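Local structure of rhusiopathiae surface protein B (Erysipelothrix rhusiopathiae, 3V10) at residues K44-P47 against G48-F51; N186-S189 against P190-V194. The protein probably binds collagen as a cell-wall-linked surface adhesin, the present chain being its collagen-binding region, built from two immunoglobulin-like domains. All coordinates share one frame; numbering follows the deposited sequence.

Interaction 1. Residues K44-P47 against G48-F51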
loop_
_atom_site.group_PDB
_atom_site.type_symbol
_atom_site.label_atom_id
_atom_site.label_comp_id
_atom_site.label_asym_id
_atom_site.label_seq_id
_atom_site.Cartn_x
_atom_site.Cartn_y
_atom_site.Cartn_z
ATOM N N LYS A 44 24.407 -24.607 11.701
ATOM C CA LYS A 44 24.403 -23.745 12.879
ATOM C C LYS A 44 24.582 -22.295 12.399
ATOM O O LYS A 44 25.675 -21.901 11.983
ATOM C CB LYS A 44 25.567 -24.157 13.795
ATOM C CG LYS A 44 25.387 -23.877 15.297
ATOM C CD LYS A 44 24.780 -25.087 16.077
ATOM C CE LYS A 44 23.305 -25.387 15.706
ATOM N NZ LYS A 44 22.992 -26.379 14.610
ATOM N N PHE A 45 23.508 -21.513 12.446
ATOM C CA PHE A 45 23.590 -20.121 12.016
ATOM C C PHE A 45 24.461 -19.351 12.989
ATOM O O PHE A 45 24.342 -19.509 14.207
ATOM C CB PHE A 45 22.194 -19.509 11.921
ATOM C CG PHE A 45 21.352 -20.102 10.820
ATOM C CD1 PHE A 45 21.821 -20.126 9.508
ATOM C CD2 PHE A 45 20.089 -20.618 11.090
ATOM C CE1 PHE A 45 21.039 -20.658 8.479
ATOM C CE2 PHE A 45 19.302 -21.150 10.068
ATOM C CZ PHE A 45 19.778 -21.169 8.762
ATOM N N LYS A 46 25.352 -18.536 12.430
ATOM C CA LYS A 46 26.288 -17.734 13.207
ATOM C C LYS A 46 26.038 -16.254 12.966
ATOM O O LYS A 46 25.596 -15.858 11.885
ATOM C CB LYS A 46 27.721 -18.040 12.775
ATOM C CG LYS A 46 28.092 -19.514 12.755
ATOM C CD LYS A 46 28.167 -20.087 14.153
ATOM C CE LYS A 46 28.661 -21.524 14.108
ATOM N NZ LYS A 46 28.863 -22.093 15.464
ATOM N N PRO A 47 26.334 -15.410 13.967
ATOM C CA PRO A 47 26.126 -13.970 13.795
ATOM C C PRO A 47 26.856 -13.528 12.529
ATOM O O PRO A 47 28.035 -13.830 12.354
ATOM C CB PRO A 47 26.752 -13.381 15.053
ATOM C CG PRO A 47 26.538 -14.454 16.068
ATOM C CD PRO A 47 26.872 -15.710 15.303
ATOM N N GLY A 48 26.159 -12.823 11.645
ATOM C CA GLY A 48 26.788 -12.374 10.418
ATOM C C GLY A 48 26.375 -13.178 9.197
ATOM O O GLY A 48 26.462 -12.679 8.074
ATOM N N ASP A 49 25.947 -14.425 9.395
ATOM C CA ASP A 49 25.505 -15.233 8.262
ATOM C C ASP A 49 24.294 -14.493 7.710
ATOM O O ASP A 49 23.618 -13.772 8.446
ATOM C CB ASP A 49 25.107 -16.651 8.696
ATOM C CG ASP A 49 26.297 -17.493 9.134
ATOM O OD1 ASP A 49 27.458 -17.108 8.852
ATOM O OD2 ASP A 49 26.066 -18.554 9.752
ATOM N N PHE A 50 24.012 -14.677 6.428
ATOM C CA PHE A 50 22.919 -13.953 5.791
ATOM C C PHE A 50 22.393 -14.619 4.528
ATOM O O PHE A 50 22.896 -15.646 4.085
ATOM C CB PHE A 50 23.434 -12.578 5.377
ATOM C CG PHE A 50 24.570 -12.647 4.387
ATOM C CD1 PHE A 50 25.863 -12.937 4.810
ATOM C CD2 PHE A 50 24.333 -12.489 3.021
ATOM C CE1 PHE A 50 26.906 -13.074 3.890
ATOM C CE2 PHE A 50 25.367 -12.625 2.094
ATOM C CZ PHE A 50 26.657 -12.918 2.530
ATOM N N PHE A 51 21.359 -14.003 3.960
ATOM C CA PHE A 51 20.798 -14.413 2.687
ATOM C C PHE A 51 20.138 -13.182 2.097
ATOM O O PHE A 51 19.720 -12.275 2.824
ATOM C CB PHE A 51 19.813 -15.599 2.777
ATOM C CG PHE A 51 18.626 -15.381 3.673
ATOM C CD1 PHE A 51 18.616 -15.899 4.959
ATOM C CD2 PHE A 51 17.480 -14.753 3.196
ATOM C CE1 PHE A 51 17.473 -15.801 5.762
ATOM C CE2 PHE A 51 16.339 -14.651 3.984
ATOM C CZ PHE A 51 16.333 -15.176 5.267
HETATM O O HOH W 1 26.274 -21.176 9.323
#
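Asp49 OD2 is gripped from two directions: the backbone N of Lys46 donates to it at 2.8 Å, and water 1 donates to the same oxygen at 2.7 Å. The bond from Lys46 N is fairly straight, 158° at the hydrogen, yet it reaches OD2 from above the carboxylate, 56° out of its plane. Water 1 also donates to Lys44 O, at 2.8 Å, and thereby bridges the carboxylate to the chain just ahead of the turn.

Backbone evidence identifies that turn. Lys46 to Asp49 form a type II beta turn with Pro47 and Gly48 at its corners, closed by Asp49 N donating to Lys46 O over 2.9 Å. Gly48 has a positive phi, at which a side chain would be pressed against Pro47 O, and this accounts for the glycine. Asp49 CG stands beside its own backbone N and anti to the carbonyl carbon (chi1 -70°), a torsion that folds the carboxylate back over the start of the turn. Lys46 and Asp49 thus lie side by side and point the same way, with Lys46 CB 3.5 Å from Asp49 OD2. The lysine chain bends at chi2 and carries its amine away from the carboxylate, so the side-chain contact is made by the aliphatic root of Lys46.

The second carboxylate oxygen, OD1, accepts from Lys2 N, while Phe45 turns to the interior and stacks on Phe101. Asp49 is buried, and all the bonds identified here to its carboxylate come from backbone N-H groups or water. Such donors would be expected to favour the ionised form; either way, the carboxylate joins the turn entering strand 50-54 to the N-terminal segment through Lys2 N.

Interaction 2. Residues N186-S189 against P190-V194; sequences NINS and PKEAV
Asn188 and Glu192 hold each other through a pair of bonds: Glu192 N donates to Asn188 OD1 at 2.7 Å, and Asn188 ND2 returns a bond to Glu192 O at 3.2 Å. The first lies in the carbonyl plane, on a lone pair of OD1; in the second, Glu192 O sits only 9° out of the amide plane. With CG anti to the backbone N (chi1 -161°), the Asn188 amide reaches forward across the bend and presents both its polar atoms to one residue.

This buried amide forms the compact side, where Lys191 N also donates to Asn188 O over 3.2 Å. That bond is less well directed, since the donor stands 69° out of the carbonyl plane. Close by, Ser189 CB and Pro190 CD, neighbours across the Ser-Pro link, lie 3.3 Å apart, tighter than usual carbon contact.

The contact is looser at Lys191, which is partly exposed. Its CB points away from 186-189, and the nearest approach of its side chain to that segment is Lys191 CG to Ser189 O, 3.6 Å. Its amine instead forms a salt bridge with Glu220 and a hydrogen bond with Thr260, whose hydroxyl also bonds to Asn188 O.

Because Asn188 uses acceptor and donor together, the two bonds fix its amide rotation and help hold the bend as the chain leaves strand 180-187 in the collagen-binding domain.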
loop_
_atom_site.group_PDB
_atom_site.type_symbol
_atom_site.label_atom_id
_atom_site.label_comp_id
_atom_site.label_asym_id
_atom_site.label_seq_id
_atom_site.Cartn_x
_atom_site.Cartn_y
_atom_site.Cartn_z
ATOM N N ASN A 186 -12.732 12.247 -4.881
ATOM C CA ASN A 186 -12.922 12.924 -6.164
ATOM C C ASN A 186 -14.369 13.366 -6.332
ATOM O O ASN A 186 -15.232 12.564 -6.679
ATOM C CB ASN A 186 -12.514 11.972 -7.287
ATOM C CG ASN A 186 -11.121 11.409 -7.077
ATOM O OD1 ASN A 186 -10.125 12.070 -7.367
ATOM N ND2 ASN A 186 -11.045 10.197 -6.546
ATOM N N ILE A 187 -14.617 14.654 -6.107
ATOM C CA ILE A 187 -15.962 15.210 -6.174
ATOM C C ILE A 187 -16.260 16.012 -7.429
ATOM O O ILE A 187 -15.585 16.993 -7.739
ATOM C CB ILE A 187 -16.233 16.109 -4.951
ATOM C CG1 ILE A 187 -15.852 15.354 -3.676
ATOM C CG2 ILE A 187 -17.702 16.521 -4.914
ATOM C CD1 ILE A 187 -15.903 16.199 -2.415
ATOM N N ASN A 188 -17.294 15.580 -8.136
ATOM C CA ASN A 188 -17.734 16.228 -9.358
ATOM C C ASN A 188 -16.695 16.281 -10.470
ATOM O O ASN A 188 -16.353 17.359 -10.964
ATOM C CB ASN A 188 -18.239 17.643 -9.059
ATOM C CG ASN A 188 -19.121 18.179 -10.164
ATOM O OD1 ASN A 188 -19.392 17.475 -11.137
ATOM N ND2 ASN A 188 -19.578 19.418 -10.024
ATOM N N SER A 189 -16.190 15.113 -10.860
ATOM C CA SER A 189 -15.226 15.023 -11.951
ATOM C C SER A 189 -15.887 15.496 -13.250
ATOM O O SER A 189 -15.257 16.179 -14.057
ATOM C CB SER A 189 -14.736 13.581 -12.137
ATOM O OG SER A 189 -13.825 13.198 -11.123
ATOM N N PRO A 190 -17.168 15.133 -13.471
ATOM C CA PRO A 190 -17.886 15.536 -14.689
ATOM C C PRO A 190 -18.086 17.041 -14.823
ATOM O O PRO A 190 -18.389 17.537 -15.914
ATOM C CB PRO A 190 -19.224 14.810 -14.561
ATOM C CG PRO A 190 -18.886 13.604 -13.740
ATOM C CD PRO A 190 -17.977 14.182 -12.691
ATOM N N LYS A 191 -17.930 17.758 -13.712
ATOM C CA LYS A 191 -18.111 19.205 -13.685
ATOM C C LYS A 191 -19.588 19.515 -13.923
ATOM O O LYS A 191 -19.941 20.369 -14.736
ATOM C CB LYS A 191 -17.263 19.879 -14.766
ATOM C CG LYS A 191 -15.765 19.661 -14.655
ATOM C CD LYS A 191 -15.138 20.508 -13.570
ATOM C CE LYS A 191 -13.663 20.748 -13.870
ATOM N NZ LYS A 191 -12.936 19.477 -14.159
ATOM N N GLU A 192 -20.449 18.806 -13.206
ATOM C CA GLU A 192 -21.884 18.984 -13.331
ATOM C C GLU A 192 -22.420 20.267 -12.680
ATOM O O GLU A 192 -21.815 20.835 -11.772
ATOM C CB GLU A 192 -22.602 17.770 -12.728
ATOM C CG GLU A 192 -22.719 16.512 -13.565
ATOM C CD GLU A 192 -23.708 15.547 -12.919
ATOM O OE1 GLU A 192 -24.658 16.010 -12.247
ATOM O OE2 GLU A 192 -23.561 14.321 -13.080
ATOM N N ALA A 193 -23.565 20.714 -13.181
ATOM C CA ALA A 193 -24.233 21.887 -12.647
ATOM C C ALA A 193 -25.240 21.277 -11.681
ATOM O O ALA A 193 -26.422 21.163 -11.992
ATOM C CB ALA A 193 -24.947 22.630 -13.770
ATOM N N VAL A 194 -24.753 20.839 -10.523
ATOM C CA VAL A 194 -25.612 20.214 -9.517
ATOM C C VAL A 194 -26.737 21.140 -9.092
ATOM O O VAL A 194 -26.575 22.358 -9.062
ATOM C CB VAL A 194 -24.809 19.789 -8.260
ATOM C CG1 VAL A 194 -23.799 18.717 -8.635
ATOM C CG2 VAL A 194 -24.111 21.001 -7.648
#

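In the fold
From the N terminus, interaction 1 comes first: its turn closes the connection between strands 41-42 and 50-54 in the N-terminal immunoglobulin-like domain, and backbone bonds between Gly48 and Asp49 and Phe101 tie it to strand 96-101. Much later, interaction 2 closes the bend after strand 180-187, before the chain crosses from the five-stranded sheet to strand 198-204 in another sheet. The two contacts occur in series, neither nesting nor crossing. The centres of interactions 1 and 2 lie about 59 Å apart, on opposite sides of the chain's centre. The nearest atoms of interactions 1 and 2 are about 38 Å apart, so the two do not touch.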